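Long-range contacts in chitinase A (Cycas revoluta, PDB 4MNK), which probably hydrolyses chitin as a family 18 glycosidase of the plant class V type, holding N-acetylglucosamine oligomers in its cleft: residues R153-E158 / G183-N188; T71-G76 / Y110-L115; T29-A34 / P67-L72. All coordinates share one frame; numbering follows the deposited sequence.

Contact 1 (R153-E158 / G183-N188); sequences RLLLTE and GLDWVN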
loop_
_atom_site.group_PDB
_atom_site.type_symbol
_atom_site.label_atom_id
_atom_site.label_comp_id
_atom_site.label_asym_id
_atom_site.label_seq_id
_atom_site.Cartn_x
_atom_site.Cartn_y
_atom_site.Cartn_z
ATOM N N ARG A 153 16.796 -6.941 14.830
ATOM C CA ARG A 153 16.837 -5.797 13.929
ATOM C C ARG A 153 15.434 -5.369 13.517
ATOM O O ARG A 153 14.518 -6.190 13.398
ATOM C CB ARG A 153 17.741 -6.040 12.707
ATOM C CG ARG A 153 17.181 -6.935 11.619
ATOM C CD ARG A 153 18.071 -6.889 10.386
ATOM N NE ARG A 153 17.622 -7.808 9.342
ATOM C CZ ARG A 153 18.048 -9.063 9.205
ATOM N NH1 ARG A 153 18.943 -9.571 10.045
ATOM N NH2 ARG A 153 17.572 -9.813 8.220
ATOM N N LEU A 154 15.272 -4.067 13.335
ATOM C CA LEU A 154 14.047 -3.522 12.783
ATOM C C LEU A 154 13.781 -4.146 11.424
ATOM O O LEU A 154 14.710 -4.377 10.643
ATOM C CB LEU A 154 14.169 -2.006 12.637
ATOM C CG LEU A 154 14.147 -1.182 13.924
ATOM C CD1 LEU A 154 14.606 0.237 13.642
ATOM C CD2 LEU A 154 12.756 -1.193 14.556
ATOM N N LEU A 155 12.515 -4.439 11.152
ATOM C CA LEU A 155 12.103 -4.815 9.811
ATOM C C LEU A 155 12.236 -3.601 8.900
ATOM O O LEU A 155 12.137 -2.462 9.354
ATOM C CB LEU A 155 10.663 -5.330 9.801
ATOM C CG LEU A 155 10.335 -6.560 10.654
ATOM C CD1 LEU A 155 8.832 -6.760 10.721
ATOM C CD2 LEU A 155 11.022 -7.822 10.135
ATOM N N LEU A 156 12.480 -3.851 7.620
ATOM C CA LEU A 156 12.543 -2.791 6.630
ATOM C C LEU A 156 11.789 -3.214 5.386
ATOM O O LEU A 156 12.099 -4.240 4.777
ATOM C CB LEU A 156 13.992 -2.437 6.283
ATOM C CG LEU A 156 14.163 -1.306 5.262
ATOM C CD1 LEU A 156 13.614 0.017 5.791
ATOM C CD2 LEU A 156 15.618 -1.167 4.843
ATOM N N THR A 157 10.786 -2.423 5.021
ATOM C CA THR A 157 10.015 -2.672 3.814
ATOM C C THR A 157 9.903 -1.389 3.003
ATOM O O THR A 157 10.282 -0.312 3.471
ATOM C CB THR A 157 8.603 -3.251 4.133
ATOM O OG1 THR A 157 7.808 -2.276 4.820
ATOM C CG2 THR A 157 8.710 -4.504 4.991
ATOM N N GLU A 158 9.419 -1.505 1.774
ATOM C CA GLU A 158 9.100 -0.322 0.984
ATOM C C GLU A 158 7.917 -0.591 0.065
ATOM O O GLU A 158 7.669 -1.737 -0.325
ATOM C CB GLU A 158 10.308 0.160 0.173
ATOM C CG GLU A 158 10.527 -0.610 -1.121
ATOM C CD GLU A 158 11.801 -0.235 -1.846
ATOM O OE1 GLU A 158 11.829 -0.397 -3.084
ATOM O OE2 GLU A 158 12.766 0.214 -1.190
ATOM N N GLY A 183 18.476 -6.228 1.108
ATOM C CA GLY A 183 18.351 -5.146 2.083
ATOM C C GLY A 183 17.035 -5.063 2.834
ATOM O O GLY A 183 16.975 -4.459 3.910
ATOM N N LEU A 184 15.983 -5.655 2.268
ATOM C CA LEU A 184 14.622 -5.510 2.791
ATOM C C LEU A 184 13.987 -6.845 3.129
ATOM O O LEU A 184 14.312 -7.872 2.536
ATOM C CB LEU A 184 13.734 -4.783 1.776
ATOM C CG LEU A 184 13.764 -3.253 1.717
ATOM C CD1 LEU A 184 15.066 -2.726 1.137
ATOM C CD2 LEU A 184 12.596 -2.749 0.909
ATOM N N ASP A 185 13.054 -6.816 4.074
ATOM C CA ASP A 185 12.322 -8.017 4.454
ATOM C C ASP A 185 11.251 -8.384 3.436
ATOM O O ASP A 185 11.033 -9.564 3.164
ATOM C CB ASP A 185 11.746 -7.849 5.853
ATOM C CG ASP A 185 12.828 -7.736 6.891
ATOM O OD1 ASP A 185 13.395 -8.783 7.270
ATOM O OD2 ASP A 185 13.140 -6.602 7.304
ATOM N N TRP A 186 10.601 -7.368 2.873
ATOM C CA TRP A 186 9.694 -7.543 1.740
ATOM C C TRP A 186 9.355 -6.199 1.118
ATOM O O TRP A 186 9.719 -5.153 1.659
ATOM C CB TRP A 186 8.418 -8.304 2.133
ATOM C CG TRP A 186 7.447 -7.575 3.035
ATOM C CD1 TRP A 186 6.468 -6.699 2.655
ATOM C CD2 TRP A 186 7.338 -7.706 4.456
ATOM N NE1 TRP A 186 5.764 -6.264 3.756
ATOM C CE2 TRP A 186 6.279 -6.866 4.875
ATOM C CE3 TRP A 186 8.042 -8.437 5.420
ATOM C CZ2 TRP A 186 5.908 -6.742 6.218
ATOM C CZ3 TRP A 186 7.671 -8.314 6.753
ATOM C CH2 TRP A 186 6.617 -7.469 7.138
ATOM N N VAL A 187 8.677 -6.238 -0.026
ATOM C CA VAL A 187 8.123 -5.037 -0.638
ATOM C C VAL A 187 6.615 -5.172 -0.767
ATOM O O VAL A 187 6.089 -6.269 -0.969
ATOM C CB VAL A 187 8.755 -4.699 -2.019
ATOM C CG1 VAL A 187 10.234 -4.394 -1.870
ATOM C CG2 VAL A 187 8.518 -5.815 -3.043
ATOM N N ASN A 188 5.939 -4.039 -0.635
ATOM C CA ASN A 188 4.495 -3.963 -0.740
ATOM C C ASN A 188 4.130 -3.495 -2.140
ATOM O O ASN A 188 4.304 -2.323 -2.487
ATOM C CB ASN A 188 3.950 -3.027 0.340
ATOM C CG ASN A 188 4.198 -3.556 1.742
ATOM O OD1 ASN A 188 3.915 -4.719 2.038
ATOM N ND2 ASN A 188 4.737 -2.707 2.611
HETATM O O HOH W 1 15.501 -5.832 8.394
HETATM O O HOH W 2 16.028 -8.496 6.176
#
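Neighbouring parallel strands of the family 18 barrel, 155-161 and 186-190, meet here near their N-terminal ends, and the grip centres on Leu-156 and Asp-185. Leu-156 N donates to Asp-185 OD2 at 2.8 Å, on the lone pair turned away from OD1, while Asp-185 N returns a bond to Leu-156 O at 2.8 Å. The Leu-155 side chain crosses that of Asp-185 at about a right angle, its CD2 against CG. One water donates to both OD2 and Leu-154 O and accepts from Arg-153 NE; Arg-153 NH2 stays 4.4 Å from Asp-185 OD1, too far for a salt bridge. Farther along, Asn-188 N reaches Glu-158 O at 2.9 Å. Trp-186 CG lies between the backbone N and the carbonyl carbon (chi1 70°), with the ring alongside Thr-157, whose CG2 sits 3.5 Å from the centroid of the five-membered ring, 14° off its normal. Trp-186 NE1 donates a bent bond (130° at the hydrogen), 3.0 Å long and in the ring plane, to Asn-188 OD1, which helps to orient the indole. An alanine in place of Trp-186 would probably leave Thr-157 CG2 without its aromatic cover and Asn-188 OD1 without its donor. Thr-157 OG1 bonds to Asp-116 and Tyr-32, and His-30 meets the indole edge-to-face. Leu-184, just past helix 177-183, and Leu-156 pack against helix 125-149, while Thr-157 and Trp-186 face the interior, as in a TIM barrel.

Contact 2 (T71-G76 / Y110-L115); sequences TLISIG and YGFHGL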
loop_
_atom_site.group_PDB
_atom_site.type_symbol
_atom_site.label_atom_id
_atom_site.label_comp_id
_atom_site.label_asym_id
_atom_site.label_seq_id
_atom_site.Cartn_x
_atom_site.Cartn_y
_atom_site.Cartn_z
ATOM N N THR A 71 4.153 -4.309 14.307
ATOM C CA THR A 71 3.850 -3.032 13.670
ATOM C C THR A 71 5.066 -2.424 12.989
ATOM O O THR A 71 6.212 -2.686 13.367
ATOM C CB THR A 71 3.282 -2.013 14.669
ATOM O OG1 THR A 71 4.261 -1.762 15.682
ATOM C CG2 THR A 71 1.986 -2.519 15.297
ATOM N N LEU A 72 4.797 -1.618 11.969
ATOM C CA LEU A 72 5.821 -0.837 11.295
ATOM C C LEU A 72 5.302 0.576 11.126
ATOM O O LEU A 72 4.092 0.803 11.067
ATOM C CB LEU A 72 6.173 -1.431 9.924
ATOM C CG LEU A 72 6.878 -2.797 9.872
ATOM C CD1 LEU A 72 5.898 -3.967 9.966
ATOM C CD2 LEU A 72 7.727 -2.920 8.612
ATOM N N ILE A 73 6.216 1.532 11.071
ATOM C CA ILE A 73 5.839 2.904 10.769
ATOM C C ILE A 73 6.341 3.262 9.370
ATOM O O ILE A 73 7.515 3.065 9.046
ATOM C CB ILE A 73 6.295 3.900 11.875
ATOM C CG1 ILE A 73 5.813 5.323 11.564
ATOM C CG2 ILE A 73 7.805 3.824 12.118
ATOM C CD1 ILE A 73 5.773 6.237 12.774
ATOM N N SER A 74 5.420 3.734 8.534
ATOM C CA SER A 74 5.729 4.088 7.155
ATOM C C SER A 74 6.070 5.568 7.042
ATOM O O SER A 74 5.369 6.425 7.586
ATOM C CB SER A 74 4.558 3.728 6.234
ATOM O OG SER A 74 4.862 4.008 4.880
ATOM N N ILE A 75 7.156 5.851 6.327
ATOM C CA ILE A 75 7.663 7.202 6.154
ATOM C C ILE A 75 7.395 7.659 4.726
ATOM O O ILE A 75 7.776 6.983 3.765
ATOM C CB ILE A 75 9.185 7.258 6.429
ATOM C CG1 ILE A 75 9.487 6.802 7.861
ATOM C CG2 ILE A 75 9.737 8.662 6.159
ATOM C CD1 ILE A 75 10.931 6.371 8.083
ATOM N N GLY A 76 6.729 8.803 4.600
ATOM C CA GLY A 76 6.479 9.408 3.302
ATOM C C GLY A 76 5.017 9.382 2.918
ATOM O O GLY A 76 4.186 10.015 3.567
ATOM N N TYR A 110 8.592 4.913 19.533
ATOM C CA TYR A 110 7.164 4.612 19.615
ATOM C C TYR A 110 6.830 3.124 19.721
ATOM O O TYR A 110 5.659 2.758 19.760
ATOM C CB TYR A 110 6.405 5.249 18.447
ATOM C CG TYR A 110 6.431 6.760 18.430
ATOM C CD1 TYR A 110 6.939 7.449 17.335
ATOM C CD2 TYR A 110 5.934 7.504 19.503
ATOM C CE1 TYR A 110 6.961 8.835 17.309
ATOM C CE2 TYR A 110 5.957 8.895 19.489
ATOM C CZ TYR A 110 6.474 9.550 18.388
ATOM O OH TYR A 110 6.501 10.921 18.357
ATOM N N GLY A 111 7.850 2.272 19.764
ATOM C CA GLY A 111 7.639 0.839 19.965
ATOM C C GLY A 111 7.224 0.069 18.723
ATOM O O GLY A 111 6.571 -0.973 18.825
ATOM N N PHE A 112 7.605 0.578 17.553
ATOM C CA PHE A 112 7.405 -0.124 16.288
ATOM C C PHE A 112 8.481 -1.181 16.066
ATOM O O PHE A 112 9.610 -1.044 16.545
ATOM C CB PHE A 112 7.391 0.867 15.122
ATOM C CG PHE A 112 6.161 1.719 15.078
ATOM C CD1 PHE A 112 4.995 1.237 14.495
ATOM C CD2 PHE A 112 6.156 2.996 15.627
ATOM C CE1 PHE A 112 3.844 2.016 14.454
ATOM C CE2 PHE A 112 5.006 3.783 15.590
ATOM C CZ PHE A 112 3.850 3.291 15.006
ATOM N N HIS A 113 8.127 -2.225 15.323
ATOM C CA HIS A 113 9.053 -3.322 15.033
ATOM C C HIS A 113 9.774 -3.148 13.704
ATOM O O HIS A 113 10.622 -3.962 13.340
ATOM C CB HIS A 113 8.322 -4.666 15.040
ATOM C CG HIS A 113 7.521 -4.911 16.277
ATOM N ND1 HIS A 113 8.040 -5.525 17.396
ATOM C CD2 HIS A 113 6.231 -4.625 16.567
ATOM C CE1 HIS A 113 7.103 -5.602 18.325
ATOM N NE2 HIS A 113 5.997 -5.060 17.847
ATOM N N GLY A 114 9.441 -2.094 12.970
ATOM C CA GLY A 114 10.054 -1.880 11.676
ATOM C C GLY A 114 9.742 -0.545 11.049
ATOM O O GLY A 114 8.938 0.235 11.571
ATOM N N LEU A 115 10.402 -0.311 9.917
ATOM C CA LEU A 115 10.290 0.902 9.128
ATOM C C LEU A 115 9.865 0.553 7.720
ATOM O O LEU A 115 10.250 -0.488 7.179
ATOM C CB LEU A 115 11.647 1.607 9.052
ATOM C CG LEU A 115 12.178 2.258 10.328
ATOM C CD1 LEU A 115 13.646 2.628 10.172
ATOM C CD2 LEU A 115 11.342 3.477 10.699
#
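Between Thr-71 to Ile-73 and His-113 to Leu-115 the backbones run parallel, Thr-71 O accepting from His-113 N at 2.8 Å and Ile-73 N donating to Gly-114 O at 3.1 Å. Gly-114 has no side chain, and Leu-72 uses that: its CG lies 3.8 Å from Gly-114 CA. The CG of Phe-112 is anti to the carbonyl carbon (chi1 -71°), and the ring lies under Ile-73, whose CB stands 3.7 Å from the centroid and only 4° off the normal; Ile-73 CD1 continues over toward Phe-112 CE2. Thr-71 OG1 approaches the same ring at Phe-112 CD1, 3.3 Å away, but its hydrogen-bonding partner is Thr-59 on helix 52-63. The connection is the beta-alpha-beta crossover of a TIM barrel: strand 70-77 leads through helices 80-90 and 93-110 to strand 114-119, and Gly-111, with positive phi (80°), closes the second helix in a Schellman motif just before Phe-112 packs between the strands and helix 52-63. Past Leu-115 the strand enters the DxDxE signature of family 18, of which Asp-118 and Glu-120 line the sugar pocket. Leu-115 CD2 touches Ile-73 CG2 at 3.8 Å and Ile-75 CD1 at 3.9 Å, bridging two residues of strand 70-77 under helix 93-110. At the other end, the His-113 ring turns its edge to Thr-71, bringing CD2 to 3.1 Å from Thr-71 N.

Contact 3 (T29-A34 / P67-L72); sequences THLYYA and PSVKTL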
loop_
_atom_site.group_PDB
_atom_site.type_symbol
_atom_site.label_atom_id
_atom_site.label_comp_id
_atom_site.label_asym_id
_atom_site.label_seq_id
_atom_site.Cartn_x
_atom_site.Cartn_y
_atom_site.Cartn_z
ATOM N N THR A 29 -0.961 -10.008 10.553
ATOM C CA THR A 29 0.325 -10.307 11.177
ATOM C C THR A 29 1.128 -9.020 11.387
ATOM O O THR A 29 1.945 -8.940 12.303
ATOM C CB THR A 29 1.162 -11.283 10.325
ATOM O OG1 THR A 29 1.413 -10.704 9.041
ATOM C CG2 THR A 29 0.439 -12.616 10.146
ATOM N N HIS A 30 0.894 -8.023 10.532
ATOM C CA HIS A 30 1.625 -6.753 10.579
ATOM C C HIS A 30 0.696 -5.593 10.276
ATOM O O HIS A 30 -0.094 -5.649 9.327
ATOM C CB HIS A 30 2.798 -6.756 9.594
ATOM C CG HIS A 30 3.826 -7.803 9.888
ATOM N ND1 HIS A 30 3.642 -9.132 9.572
ATOM C CD2 HIS A 30 5.033 -7.721 10.494
ATOM C CE1 HIS A 30 4.700 -9.823 9.961
ATOM N NE2 HIS A 30 5.558 -8.990 10.523
ATOM N N LEU A 31 0.788 -4.548 11.094
ATOM C CA LEU A 31 -0.009 -3.342 10.902
ATOM C C LEU A 31 0.900 -2.129 10.808
ATOM O O LEU A 31 1.804 -1.953 11.628
ATOM C CB LEU A 31 -1.029 -3.177 12.027
ATOM C CG LEU A 31 -2.203 -4.155 11.990
ATOM C CD1 LEU A 31 -2.914 -4.178 13.332
ATOM C CD2 LEU A 31 -3.166 -3.814 10.855
ATOM N N TYR A 32 0.656 -1.307 9.794
ATOM C CA TYR A 32 1.470 -0.133 9.531
ATOM C C TYR A 32 0.755 1.138 9.964
ATOM O O TYR A 32 -0.452 1.295 9.745
ATOM C CB TYR A 32 1.767 -0.012 8.039
ATOM C CG TYR A 32 2.775 -0.974 7.440
ATOM C CD1 TYR A 32 2.648 -2.360 7.579
ATOM C CD2 TYR A 32 3.823 -0.490 6.670
ATOM C CE1 TYR A 32 3.573 -3.226 6.991
ATOM C CE2 TYR A 32 4.732 -1.345 6.074
ATOM C CZ TYR A 32 4.606 -2.704 6.236
ATOM O OH TYR A 32 5.518 -3.535 5.631
ATOM N N TYR A 33 1.523 2.042 10.564
ATOM C CA TYR A 33 1.093 3.407 10.840
ATOM C C TYR A 33 1.545 4.278 9.670
ATOM O O TYR A 33 2.736 4.333 9.363
ATOM C CB TYR A 33 1.737 3.884 12.142
ATOM C CG TYR A 33 1.328 5.260 12.621
ATOM C CD1 TYR A 33 0.476 5.404 13.710
ATOM C CD2 TYR A 33 1.816 6.417 12.008
ATOM C CE1 TYR A 33 0.102 6.657 14.169
ATOM C CE2 TYR A 33 1.440 7.682 12.462
ATOM C CZ TYR A 33 0.585 7.789 13.545
ATOM O OH TYR A 33 0.207 9.030 14.014
ATOM N N ALA A 34 0.597 4.956 9.026
ATOM C CA ALA A 34 0.880 5.814 7.869
ATOM C C ALA A 34 0.417 7.247 8.163
ATOM O O ALA A 34 -0.767 7.450 8.411
ATOM C CB ALA A 34 0.167 5.266 6.632
ATOM N N PRO A 67 -1.910 -10.185 20.467
ATOM C CA PRO A 67 -0.575 -9.844 20.953
ATOM C C PRO A 67 0.557 -10.218 19.987
ATOM O O PRO A 67 1.584 -9.541 19.971
ATOM C CB PRO A 67 -0.490 -10.614 22.272
ATOM C CG PRO A 67 -1.891 -10.646 22.749
ATOM C CD PRO A 67 -2.703 -10.871 21.505
ATOM N N SER A 68 0.349 -11.250 19.171
ATOM C CA SER A 68 1.353 -11.690 18.197
ATOM C C SER A 68 1.586 -10.696 17.051
ATOM O O SER A 68 2.612 -10.772 16.373
ATOM C CB SER A 68 0.997 -13.071 17.629
ATOM O OG SER A 68 -0.080 -12.993 16.714
ATOM N N VAL A 69 0.644 -9.776 16.830
ATOM C CA VAL A 69 0.757 -8.812 15.729
ATOM C C VAL A 69 1.963 -7.889 15.931
ATOM O O VAL A 69 2.287 -7.513 17.059
ATOM C CB VAL A 69 -0.570 -8.016 15.495
ATOM C CG1 VAL A 69 -0.721 -6.844 16.469
ATOM C CG2 VAL A 69 -0.660 -7.526 14.054
ATOM N N LYS A 70 2.642 -7.571 14.834
ATOM C CA LYS A 70 3.767 -6.640 14.857
ATOM C C LYS A 70 3.400 -5.381 14.087
ATOM O O LYS A 70 2.440 -5.377 13.316
ATOM C CB LYS A 70 5.020 -7.285 14.263
ATOM C CG LYS A 70 5.555 -8.451 15.075
ATOM C CD LYS A 70 6.873 -8.956 14.512
ATOM C CE LYS A 70 7.329 -10.228 15.215
ATOM N NZ LYS A 70 7.616 -10.017 16.661
ATOM N N THR A 71 4.153 -4.309 14.307
ATOM C CA THR A 71 3.850 -3.032 13.670
ATOM C C THR A 71 5.066 -2.424 12.989
ATOM O O THR A 71 6.212 -2.686 13.367
ATOM C CB THR A 71 3.282 -2.013 14.669
ATOM O OG1 THR A 71 4.261 -1.762 15.682
ATOM C CG2 THR A 71 1.986 -2.519 15.297
ATOM N N LEU A 72 4.797 -1.618 11.969
ATOM C CA LEU A 72 5.821 -0.837 11.295
ATOM C C LEU A 72 5.302 0.576 11.126
ATOM O O LEU A 72 4.092 0.803 11.067
ATOM C CB LEU A 72 6.173 -1.431 9.924
ATOM C CG LEU A 72 6.878 -2.797 9.872
ATOM C CD1 LEU A 72 5.898 -3.967 9.966
ATOM C CD2 LEU A 72 7.727 -2.920 8.612
HETATM O O HOH W 3 3.072 -11.045 13.641
#
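Four backbone hydrogen bonds join Thr-29 to Tyr-33 with Lys-70 and Leu-72 in unbroken parallel register. Lys-70 N points almost straight at Thr-29 O (3.0 Å, 175° at the hydrogen), Leu-31 N takes Lys-70 O at 2.9 Å, Leu-72 N reaches Leu-31 O, and Tyr-33 N binds Leu-72 O. Thr-29 O is gripped a second time by a water at 2.7 Å, which also donates to Ser-68 O and so ties the turn before the second strand to the start of the first. A hydrogen bond of 2.8 Å between Thr-29 OG1 and His-30 ND1 ties the imidazole to Thr-29, while its CD2 meets Lys-70 CB and Leu-72 CD1. Strands 30-36 and 70-77 flank helix 52-63 in a beta-alpha-beta unit of the TIM barrel, and the two faces of the pair differ accordingly. On the inner face Leu-72 and Tyr-32 run side by side, pointing the same way: Leu-72 CB rests over the centre of the phenol ring, 4.0 Å from its centroid and 5° off the normal. Leu-72 CD1 touches both rings, 3.8 Å from Tyr-32 CE1 and 3.9 Å from His-30 CD2. The phenol oxygen reaches beyond the pair to Thr-157 and Asn-188. On the outer face Val-69 CG2, anti to its backbone N, presses to 3.4 Å from Thr-29 O; the Val-69 and Leu-31 side chains cross at about a right angle, CG2 near CD1, with Leu-31 and Thr-71 both against Val-62 of helix 52-63.

How the contacts relate
From the N terminus, contact 3 comes first: it closes the loop that carries helix 52-63. Contact 2 opens on Thr-71 and Leu-72, the residues that end contact 3, and closes the excursion through helices 80-90 and 93-110. Contact 1 follows later and closes the shorter loop holding helix 177-183. The contacts thus run in series, sharing only that pair of residues, with no nesting or crossing. Strand 70-77 joins contacts 3 and 2 directly. Strands 114-119 and 155-161 join 2 to 1, since Leu-155 probably bonds by its backbone to His-113 and Leu-115. Inside the barrel, contacts 1 and 3 meet through Tyr-32 OH with Thr-157 and Asn-188, and through Trp-186 with His-30.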